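Local coordinates for protein putative alpha-L-fucosidase (Bacteroides thetaiotaomicron, PDB 4H41) that probably hydrolyses fucose-containing host glycans, as a putative alpha-L-fucosidase built on a TIM-barrel fold, at residues Y84-Y88 with E145-Y150; W198-A204 with G245-E251; L252-F256 with A299-Y305. All coordinates share one frame; numbering follows the deposited sequence.

Contact 1. Residues Y84-Y88 with E145-Y150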
loop_
_atom_site.group_PDB
_atom_site.type_symbol
_atom_site.label_atom_id
_atom_site.label_comp_id
_atom_site.label_asym_id
_atom_site.label_seq_id
_atom_site.Cartn_x
_atom_site.Cartn_y
_atom_site.Cartn_z
ATOM N N TYR B 84 -12.946 21.128 13.200
ATOM C CA TYR B 84 -12.929 22.329 14.039
ATOM C C TYR B 84 -13.855 22.086 15.256
ATOM O O TYR B 84 -14.689 21.176 15.185
ATOM C CB TYR B 84 -13.371 23.551 13.217
ATOM C CG TYR B 84 -14.846 23.569 12.886
ATOM C CD1 TYR B 84 -15.358 22.792 11.855
ATOM C CD2 TYR B 84 -15.734 24.356 13.613
ATOM C CE1 TYR B 84 -16.721 22.768 11.576
ATOM C CE2 TYR B 84 -17.096 24.368 13.318
ATOM C CZ TYR B 84 -17.574 23.620 12.252
ATOM O OH TYR B 84 -18.920 23.520 12.022
ATOM N N PRO B 85 -13.764 22.904 16.323
ATOM C CA PRO B 85 -14.567 22.644 17.533
ATOM C C PRO B 85 -15.987 23.161 17.377
ATOM O O PRO B 85 -16.341 24.206 17.907
ATOM C CB PRO B 85 -13.787 23.367 18.637
ATOM C CG PRO B 85 -13.119 24.487 17.941
ATOM C CD PRO B 85 -12.798 23.994 16.550
ATOM N N SER B 86 -16.787 22.424 16.607
ATOM C CA SER B 86 -18.172 22.777 16.297
ATOM C C SER B 86 -19.088 22.668 17.504
ATOM O O SER B 86 -19.381 21.552 17.913
ATOM C CB SER B 86 -18.707 21.843 15.209
ATOM O OG SER B 86 -20.120 21.896 15.089
ATOM N N PRO B 87 -19.665 23.773 18.034
ATOM C CA PRO B 87 -20.612 23.621 19.148
ATOM C C PRO B 87 -21.784 22.705 18.776
ATOM O O PRO B 87 -22.175 21.864 19.567
ATOM C CB PRO B 87 -21.086 25.066 19.421
ATOM C CG PRO B 87 -20.004 25.908 18.897
ATOM C CD PRO B 87 -19.439 25.194 17.716
ATOM N N TYR B 88 -22.275 22.788 17.538
ATOM C CA TYR B 88 -23.396 21.951 17.106
ATOM C C TYR B 88 -23.027 20.468 17.047
ATOM O O TYR B 88 -23.746 19.650 17.615
ATOM C CB TYR B 88 -23.920 22.423 15.738
ATOM C CG TYR B 88 -24.974 21.511 15.150
ATOM C CD1 TYR B 88 -26.277 21.532 15.617
ATOM C CD2 TYR B 88 -24.665 20.628 14.121
ATOM C CE1 TYR B 88 -27.254 20.705 15.070
ATOM C CE2 TYR B 88 -25.622 19.770 13.594
ATOM C CZ TYR B 88 -26.922 19.822 14.059
ATOM O OH TYR B 88 -27.897 19.017 13.519
ATOM N N GLU B 145 -22.793 28.531 11.934
ATOM C CA GLU B 145 -21.749 28.740 12.958
ATOM C C GLU B 145 -20.393 29.024 12.325
ATOM O O GLU B 145 -19.648 29.862 12.822
ATOM C CB GLU B 145 -21.688 27.560 13.967
ATOM C CG GLU B 145 -21.191 26.260 13.406
ATOM C CD GLU B 145 -21.152 25.073 14.349
ATOM O OE1 GLU B 145 -21.836 25.075 15.395
ATOM O OE2 GLU B 145 -20.457 24.101 13.993
ATOM N N VAL B 146 -20.098 28.389 11.204
ATOM C CA VAL B 146 -18.840 28.581 10.514
ATOM C C VAL B 146 -18.730 29.994 9.916
ATOM O O VAL B 146 -17.653 30.571 9.961
ATOM C CB VAL B 146 -18.653 27.453 9.475
ATOM C CG1 VAL B 146 -17.711 27.849 8.376
ATOM C CG2 VAL B 146 -18.175 26.194 10.196
ATOM N N TRP B 147 -19.796 30.556 9.384
ATOM C CA TRP B 147 -19.740 31.949 8.913
ATOM C C TRP B 147 -19.419 32.887 10.086
ATOM O O TRP B 147 -18.575 33.772 9.972
ATOM C CB TRP B 147 -21.046 32.406 8.250
ATOM C CG TRP B 147 -20.886 33.775 7.658
ATOM C CD1 TRP B 147 -21.387 34.952 8.150
ATOM C CD2 TRP B 147 -19.974 34.134 6.614
ATOM N NE1 TRP B 147 -20.901 36.015 7.420
ATOM C CE2 TRP B 147 -20.040 35.538 6.463
ATOM C CE3 TRP B 147 -19.179 33.395 5.724
ATOM C CZ2 TRP B 147 -19.259 36.222 5.526
ATOM C CZ3 TRP B 147 -18.393 34.080 4.815
ATOM C CH2 TRP B 147 -18.469 35.471 4.696
ATOM N N LYS B 148 -20.053 32.653 11.229
ATOM C CA LYS B 148 -19.838 33.502 12.403
ATOM C C LYS B 148 -18.465 33.316 13.020
ATOM O O LYS B 148 -17.824 34.295 13.386
ATOM C CB LYS B 148 -20.909 33.235 13.461
ATOM C CG LYS B 148 -22.284 33.749 13.024
ATOM C CD LYS B 148 -23.422 33.164 13.861
HETATM N N MSE B 149 -18.013 32.067 13.125
HETATM C CA MSE B 149 -16.741 31.742 13.778
HETATM C C MSE B 149 -15.528 32.027 12.889
HETATM O O MSE B 149 -14.494 32.436 13.392
HETATM C CB MSE B 149 -16.727 30.262 14.184
HETATM C CG MSE B 149 -17.710 29.920 15.306
HETATM SE SE MSE B 149 -17.894 27.939 15.448
HETATM C CE MSE B 149 -16.119 27.605 16.234
ATOM N N TYR B 150 -15.656 31.808 11.583
ATOM C CA TYR B 150 -14.538 31.928 10.642
ATOM C C TYR B 150 -14.773 32.892 9.470
ATOM O O TYR B 150 -13.893 33.687 9.176
ATOM C CB TYR B 150 -14.213 30.524 10.070
ATOM C CG TYR B 150 -13.875 29.522 11.147
ATOM C CD1 TYR B 150 -12.626 29.526 11.764
ATOM C CD2 TYR B 150 -14.780 28.533 11.520
ATOM C CE1 TYR B 150 -12.343 28.671 12.827
ATOM C CE2 TYR B 150 -14.507 27.671 12.581
ATOM C CZ TYR B 150 -13.267 27.713 13.197
ATOM O OH TYR B 150 -13.003 26.881 14.229
#
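Ser86 and Glu145 mark the closest approach of the two backbones, CA to CA 7.7 Å, where the turn entering helix 87-91 lies against the outgoing half of helix 136-151. Glu145 carries the polar part of the contact. Its CG stands between the backbone N and the carbonyl carbon (chi1 69°), and from there the chain runs out extended to bring the carboxylate to the turn. OE2 takes two hydroxyl protons: Tyr84 OH gives one at 2.6 Å, on the anti lone pair of OE2, and Ser86 OG lies at a very short 2.5 Å from OE2. The other oxygen, OE1, receives Tyr88 N at 3.2 Å on its syn lone pair, with an N-H...O angle of 157°. The carboxylate is tied at both oxygens and stands almost perpendicular to the Tyr84 ring, at 84°.

Beside this polar cluster the Tyr84 ring is packed by three residues of the helix. Val146 CG2 presses against the phenol end, 3.3 Å from Tyr84 CZ. Tyr150 meets the ring in an offset edge-to-face pair, its edge toward the Tyr84 face, with centroids 5.7 Å apart; its own hydroxyl is engaged by Asp100. Met149, a selenomethionine, lies at the ring edge in a Met-aromatic contact, its CE 4.2 Å from Tyr84 CD2, and its SE touches Pro87 CD at 3.9 Å.

Ser86 OG also accepts from Leu89 N, so Glu145 acts as a second-shell group that positions an N-cap, and the nearby helix start probably helps stabilise its negative charge. This illustrates a capped helix N terminus, inserted after the second strand of a TIM barrel and fastened to the helix that precedes the fourth strand.

Contact 2. Residues W198-A204 with G245-E251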
loop_
_atom_site.group_PDB
_atom_site.type_symbol
_atom_site.label_atom_id
_atom_site.label_comp_id
_atom_site.label_asym_id
_atom_site.label_seq_id
_atom_site.Cartn_x
_atom_site.Cartn_y
_atom_site.Cartn_z
ATOM N N TRP B 198 -18.603 12.747 -9.864
ATOM C CA TRP B 198 -17.756 11.840 -10.651
ATOM C C TRP B 198 -18.578 11.323 -11.836
ATOM O O TRP B 198 -19.780 11.554 -11.898
ATOM C CB TRP B 198 -17.144 10.717 -9.788
ATOM C CG TRP B 198 -18.045 9.572 -9.438
ATOM C CD1 TRP B 198 -18.138 8.382 -10.093
ATOM C CD2 TRP B 198 -18.826 9.434 -8.244
ATOM N NE1 TRP B 198 -19.031 7.552 -9.442
ATOM C CE2 TRP B 198 -19.430 8.155 -8.281
ATOM C CE3 TRP B 198 -19.153 10.300 -7.189
ATOM C CZ2 TRP B 198 -20.368 7.747 -7.330
ATOM C CZ3 TRP B 198 -20.026 9.860 -6.211
ATOM C CH2 TRP B 198 -20.658 8.624 -6.306
ATOM N N ILE B 199 -17.912 10.744 -12.821
ATOM C CA ILE B 199 -18.546 10.196 -14.020
ATOM C C ILE B 199 -18.745 8.720 -13.763
ATOM O O ILE B 199 -17.811 8.054 -13.354
ATOM C CB ILE B 199 -17.728 10.448 -15.316
ATOM C CG1 ILE B 199 -17.460 11.966 -15.498
ATOM C CG2 ILE B 199 -18.457 9.838 -16.528
ATOM C CD1 ILE B 199 -16.379 12.293 -16.495
ATOM N N ASP B 200 -19.918 8.192 -14.057
ATOM C CA ASP B 200 -20.226 6.772 -13.789
ATOM C C ASP B 200 -19.639 5.859 -14.891
ATOM O O ASP B 200 -20.362 5.122 -15.587
ATOM C CB ASP B 200 -21.744 6.630 -13.712
ATOM C CG ASP B 200 -22.231 5.262 -13.315
ATOM O OD1 ASP B 200 -21.535 4.594 -12.505
ATOM O OD2 ASP B 200 -23.297 4.852 -13.812
ATOM N N GLY B 201 -18.324 5.922 -15.017
ATOM C CA GLY B 201 -17.589 5.232 -16.061
ATOM C C GLY B 201 -17.135 3.837 -15.725
ATOM O O GLY B 201 -17.497 3.279 -14.692
ATOM N N LYS B 202 -16.264 3.295 -16.591
ATOM C CA LYS B 202 -15.830 1.918 -16.464
ATOM C C LYS B 202 -15.017 1.630 -15.223
ATOM O O LYS B 202 -14.911 0.469 -14.847
ATOM C CB LYS B 202 -15.067 1.441 -17.707
ATOM C CG LYS B 202 -13.741 2.170 -17.952
ATOM C CD LYS B 202 -12.927 1.468 -19.068
ATOM C CE LYS B 202 -13.578 1.622 -20.430
ATOM N NZ LYS B 202 -12.644 1.265 -21.555
ATOM N N LYS B 203 -14.409 2.645 -14.602
ATOM C CA LYS B 203 -13.644 2.440 -13.377
ATOM C C LYS B 203 -14.466 2.784 -12.124
ATOM O O LYS B 203 -13.904 2.754 -11.036
ATOM C CB LYS B 203 -12.346 3.247 -13.387
ATOM C CG LYS B 203 -11.571 3.091 -14.685
ATOM C CD LYS B 203 -10.218 3.791 -14.664
ATOM C CE LYS B 203 -9.663 3.890 -16.075
ATOM N NZ LYS B 203 -8.339 4.560 -16.119
ATOM N N ALA B 204 -15.772 3.096 -12.257
ATOM C CA ALA B 204 -16.630 3.385 -11.101
ATOM C C ALA B 204 -17.136 2.038 -10.584
ATOM O O ALA B 204 -18.267 1.649 -10.860
ATOM C CB ALA B 204 -17.777 4.305 -11.478
ATOM N N GLY B 245 -11.237 10.648 -13.181
ATOM C CA GLY B 245 -10.597 9.347 -13.194
ATOM C C GLY B 245 -11.387 8.114 -13.482
ATOM O O GLY B 245 -10.767 7.061 -13.626
ATOM N N HIS B 246 -12.726 8.179 -13.517
ATOM C CA HIS B 246 -13.509 6.948 -13.657
ATOM C C HIS B 246 -13.775 6.539 -15.103
ATOM O O HIS B 246 -14.376 5.490 -15.323
ATOM C CB HIS B 246 -14.832 7.056 -12.900
ATOM C CG HIS B 246 -14.661 7.349 -11.438
ATOM N ND1 HIS B 246 -14.475 8.637 -10.986
ATOM C CD2 HIS B 246 -14.612 6.513 -10.377
ATOM C CE1 HIS B 246 -14.390 8.554 -9.658
ATOM N NE2 HIS B 246 -14.491 7.301 -9.250
ATOM N N ILE B 247 -13.317 7.325 -16.069
ATOM C CA ILE B 247 -13.460 7.019 -17.490
ATOM C C ILE B 247 -12.075 6.657 -18.027
ATOM O O ILE B 247 -11.056 7.035 -17.444
ATOM C CB ILE B 247 -14.115 8.176 -18.292
ATOM C CG1 ILE B 247 -13.356 9.487 -18.156
ATOM C CG2 ILE B 247 -15.590 8.332 -17.890
ATOM C CD1 ILE B 247 -13.878 10.597 -19.087
ATOM N N ASP B 248 -12.049 6.011 -19.171
ATOM C CA ASP B 248 -10.777 5.656 -19.817
ATOM C C ASP B 248 -10.164 6.885 -20.481
ATOM O O ASP B 248 -10.863 7.867 -20.793
ATOM C CB ASP B 248 -10.980 4.523 -20.802
ATOM C CG ASP B 248 -9.791 3.584 -20.983
ATOM O OD1 ASP B 248 -8.662 3.945 -20.534
ATOM O OD2 ASP B 248 -10.000 2.463 -21.510
ATOM N N TYR B 249 -8.865 6.835 -20.720
ATOM C CA TYR B 249 -8.120 7.996 -21.250
ATOM C C TYR B 249 -8.505 8.340 -22.691
ATOM O O TYR B 249 -8.345 9.483 -23.076
ATOM C CB TYR B 249 -6.591 7.826 -21.119
ATOM C CG TYR B 249 -6.204 7.465 -19.704
ATOM C CD1 TYR B 249 -6.158 8.428 -18.708
ATOM C CD2 TYR B 249 -5.999 6.143 -19.337
ATOM C CE1 TYR B 249 -5.919 8.083 -17.374
ATOM C CE2 TYR B 249 -5.721 5.794 -18.016
ATOM C CZ TYR B 249 -5.694 6.767 -17.037
ATOM O OH TYR B 249 -5.502 6.423 -15.716
ATOM N N ASP B 250 -9.072 7.406 -23.428
ATOM C CA ASP B 250 -9.537 7.680 -24.791
ATOM C C ASP B 250 -11.034 8.153 -24.781
ATOM O O ASP B 250 -11.608 8.386 -25.845
ATOM C CB ASP B 250 -9.352 6.459 -25.690
ATOM C CG ASP B 250 -10.008 5.192 -25.221
ATOM O OD1 ASP B 250 -10.721 5.236 -24.206
ATOM O OD2 ASP B 250 -9.769 4.132 -25.851
ATOM N N GLU B 251 -11.645 8.323 -23.593
ATOM C CA GLU B 251 -13.018 8.833 -23.453
ATOM C C GLU B 251 -13.045 10.270 -22.944
ATOM O O GLU B 251 -14.120 10.847 -22.822
ATOM C CB GLU B 251 -13.808 7.944 -22.475
ATOM C CG GLU B 251 -13.914 6.527 -22.973
ATOM C CD GLU B 251 -14.611 5.560 -22.036
ATOM O OE1 GLU B 251 -14.400 5.621 -20.799
ATOM O OE2 GLU B 251 -15.290 4.659 -22.572
HETATM O O HOH W 1 -14.887 10.283 -13.102
HETATM O O HOH W 2 -16.188 4.785 -19.050
HETATM O O HOH W 3 -12.532 3.239 -23.858
HETATM O O HOH W 4 -8.541 7.157 -15.151
HETATM O O HOH W 5 -7.787 2.953 -18.413
#
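Lys203 and His246 supply the direct backbone hydrogen bond between the loops, Lys203 N to His246 O at 2.9 Å and 165°. Water extends this link: one molecule accepts from both Ile199 N and His246 N, and another joins Lys202 N to Glu251 OE1.

Charge forms the second group. Lys202, bent at chi3 (69°), turns its NZ to Asp248 OD2, a salt bridge of 2.9 Å met on the anti side of the carboxylate. With an alanine in place of Lys202, Asp248 OD2 would probably lose its positive partner and Asp250 its water link to NZ. Lys203 runs extended across the second loop and ends in a salt bridge with Asp280, which also holds Tyr249 OH.

Ring and apolar packing is the third. Trp198 CD1 sits over the centre of the His246 ring, 3.7 Å above its plane, the imidazole and the five-membered indole ring inclined at 40°, while Ile199 CG2 meets Ile247 CG2 at 3.5 Å.

Both loops leave the C-terminal ends of adjacent barrel strands, 193-195 and 239-243, the rim where TIM-barrel enzymes place their active sites; a pentaethylene glycol near Trp198, probably from the crystallisation liquor, may mark a pocket.

Contact 3. Residues L252-F256 with A299-Y305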
loop_
_atom_site.group_PDB
_atom_site.type_symbol
_atom_site.label_atom_id
_atom_site.label_comp_id
_atom_site.label_asym_id
_atom_site.label_seq_id
_atom_site.Cartn_x
_atom_site.Cartn_y
_atom_site.Cartn_z
ATOM N N LEU B 252 -11.871 10.864 -22.676
ATOM C CA LEU B 252 -11.775 12.206 -22.088
ATOM C C LEU B 252 -12.377 13.256 -22.992
ATOM O O LEU B 252 -13.174 14.080 -22.531
ATOM C CB LEU B 252 -10.305 12.560 -21.815
ATOM C CG LEU B 252 -9.597 11.725 -20.703
ATOM C CD1 LEU B 252 -8.117 11.945 -20.761
ATOM C CD2 LEU B 252 -10.102 12.090 -19.362
ATOM N N ASP B 253 -12.025 13.235 -24.283
ATOM C CA ASP B 253 -12.567 14.245 -25.200
ATOM C C ASP B 253 -14.098 14.180 -25.289
ATOM O O ASP B 253 -14.740 15.227 -25.251
ATOM C CB ASP B 253 -11.984 14.110 -26.607
ATOM C CG ASP B 253 -10.531 14.485 -26.740
ATOM O OD1 ASP B 253 -10.016 15.190 -25.846
ATOM O OD2 ASP B 253 -9.915 14.117 -27.773
ATOM N N ALA B 254 -14.666 12.986 -25.343
ATOM C CA ALA B 254 -16.124 12.854 -25.448
ATOM C C ALA B 254 -16.833 13.409 -24.217
ATOM O O ALA B 254 -17.776 14.191 -24.350
ATOM C CB ALA B 254 -16.503 11.398 -25.666
ATOM N N PHE B 255 -16.378 13.026 -23.010
ATOM C CA PHE B 255 -17.042 13.501 -21.791
ATOM C C PHE B 255 -16.721 14.963 -21.508
ATOM O O PHE B 255 -17.604 15.689 -21.056
ATOM C CB PHE B 255 -16.679 12.618 -20.581
ATOM C CG PHE B 255 -17.520 11.362 -20.529
ATOM C CD1 PHE B 255 -18.787 11.382 -19.982
ATOM C CD2 PHE B 255 -17.058 10.173 -21.073
ATOM C CE1 PHE B 255 -19.584 10.238 -19.986
ATOM C CE2 PHE B 255 -17.847 9.018 -21.055
ATOM C CZ PHE B 255 -19.110 9.065 -20.518
ATOM N N PHE B 256 -15.483 15.404 -21.721
ATOM C CA PHE B 256 -15.177 16.800 -21.454
ATOM C C PHE B 256 -15.926 17.743 -22.386
ATOM O O PHE B 256 -16.335 18.825 -21.953
ATOM C CB PHE B 256 -13.669 17.063 -21.527
ATOM C CG PHE B 256 -12.831 16.532 -20.380
ATOM C CD1 PHE B 256 -13.388 15.729 -19.383
ATOM C CD2 PHE B 256 -11.480 16.792 -20.317
ATOM C CE1 PHE B 256 -12.605 15.273 -18.316
ATOM C CE2 PHE B 256 -10.714 16.359 -19.236
ATOM C CZ PHE B 256 -11.277 15.576 -18.260
ATOM N N ALA B 299 -6.404 17.088 -22.245
ATOM C CA ALA B 299 -7.801 17.022 -22.676
ATOM C C ALA B 299 -8.604 18.211 -22.121
ATOM O O ALA B 299 -9.439 18.775 -22.831
ATOM C CB ALA B 299 -8.410 15.720 -22.228
ATOM N N ALA B 300 -8.362 18.600 -20.857
ATOM C CA ALA B 300 -9.078 19.741 -20.275
ATOM C C ALA B 300 -8.772 21.023 -21.033
ATOM O O ALA B 300 -9.664 21.843 -21.277
ATOM C CB ALA B 300 -8.710 19.901 -18.808
ATOM N N LYS B 301 -7.502 21.217 -21.401
ATOM C CA LYS B 301 -7.100 22.392 -22.171
ATOM C C LYS B 301 -7.736 22.362 -23.577
ATOM O O LYS B 301 -8.204 23.399 -24.043
ATOM C CB LYS B 301 -5.604 22.518 -22.287
ATOM C CG LYS B 301 -5.175 23.889 -22.804
ATOM C CD LYS B 301 -3.659 24.084 -22.801
ATOM C CE LYS B 301 -3.250 25.497 -23.143
ATOM N NZ LYS B 301 -1.753 25.676 -23.053
ATOM N N ARG B 302 -7.768 21.200 -24.242
ATOM C CA ARG B 302 -8.409 21.093 -25.570
ATOM C C ARG B 302 -9.891 21.448 -25.502
ATOM O O ARG B 302 -10.436 21.986 -26.455
ATOM C CB ARG B 302 -8.294 19.684 -26.148
ATOM C CG ARG B 302 -6.917 19.305 -26.658
ATOM C CD ARG B 302 -6.994 18.067 -27.537
ATOM N NE ARG B 302 -7.414 16.870 -26.817
ATOM C CZ ARG B 302 -6.624 16.059 -26.117
ATOM N NH1 ARG B 302 -5.323 16.291 -26.032
ATOM N NH2 ARG B 302 -7.120 14.983 -25.544
ATOM N N ALA B 303 -10.557 21.097 -24.408
ATOM C CA ALA B 303 -11.990 21.381 -24.241
ATOM C C ALA B 303 -12.259 22.798 -23.739
ATOM O O ALA B 303 -13.415 23.173 -23.617
ATOM C CB ALA B 303 -12.598 20.376 -23.299
ATOM N N GLY B 304 -11.227 23.585 -23.440
ATOM C CA GLY B 304 -11.419 24.955 -22.999
ATOM C C GLY B 304 -11.848 25.110 -21.548
ATOM O O GLY B 304 -12.510 26.079 -21.204
ATOM N N TYR B 305 -11.416 24.215 -20.662
ATOM C CA TYR B 305 -11.798 24.299 -19.256
ATOM C C TYR B 305 -11.216 25.527 -18.576
ATOM O O TYR B 305 -10.156 26.002 -18.955
ATOM C CB TYR B 305 -11.370 23.040 -18.532
ATOM C CG TYR B 305 -12.337 21.897 -18.641
ATOM C CD1 TYR B 305 -12.979 21.602 -19.841
ATOM C CD2 TYR B 305 -12.551 21.045 -17.569
ATOM C CE1 TYR B 305 -13.903 20.563 -19.930
ATOM C CE2 TYR B 305 -13.415 19.962 -17.664
ATOM C CZ TYR B 305 -14.110 19.737 -18.843
ATOM O OH TYR B 305 -15.026 18.724 -18.922
HETATM O O HOH W 6 -11.052 17.456 -24.658
#
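Phe256 and Tyr305 meet as inclined rings, neither stacked nor edge-to-face: their centroids lie 4.9 Å apart and their planes at 36°. Tyr305 crosses with CE2 over one face of Phe256, CZ coming within 3.8 Å of Phe256 CG, while its OH reaches back beside the helix backbone, at best a weak bond to Phe256 O. Phe256 turns a different side to the second helix. With CG anti to its own carbonyl carbon (chi1 -73°), the ring points edge-on at the peptide between Ala299 and Ala300, CE2 lying 3.6 Å from Ala300 N. The small alanines are consistent with this close approach: Ala299 CB fits between Phe256 and Leu252, 3.7 Å from Leu252 CB, and Ala303 CB rests against Phe256 CB.

At the solvent-exposed side of the contact the pairing is polar. Arg302 comes side-on to Asp253, giving NE and NH2 to the single oxygen OD1, the latter at 2.9 Å. OD1 lies near the guanidinium plane, yet the carboxylate is turned 85° from it, and the two nitrogens approach from opposite faces of the carboxylate. A water joins the same OD1 to Ala299 O.

A Schellman motif at Gly304 ends helix 290-302 and delivers Tyr305 to the contact. Helices 252-266 and 290-302 thereby pack as neighbours on the outside of the barrel, where Phe256, Ala300 and Tyr305 all rest on Thr272 of strand 269-273.

How the contacts relate
From the N terminus, contact 1 comes first: its loop closes at 150 after passing through helix 101-111 and strand 115-119. Contact 2 opens at 198 and closes at 251, taking in helix 219-233 and strand 239-243; contact 3 begins at the very next residue and closes at 305, around strand 269-273. The three follow in series, neither nested nor crossed. Contact 1 stands alone across the chain's centre, about 37 Å from contact 2 between centres. Contacts 2 and 3, with centres about 13 Å apart, share a hydrophobic seam in which Phe255 packs on Ile199 and Ile247, tying the loops after strands 193-195 and 239-243 to helix 252-266.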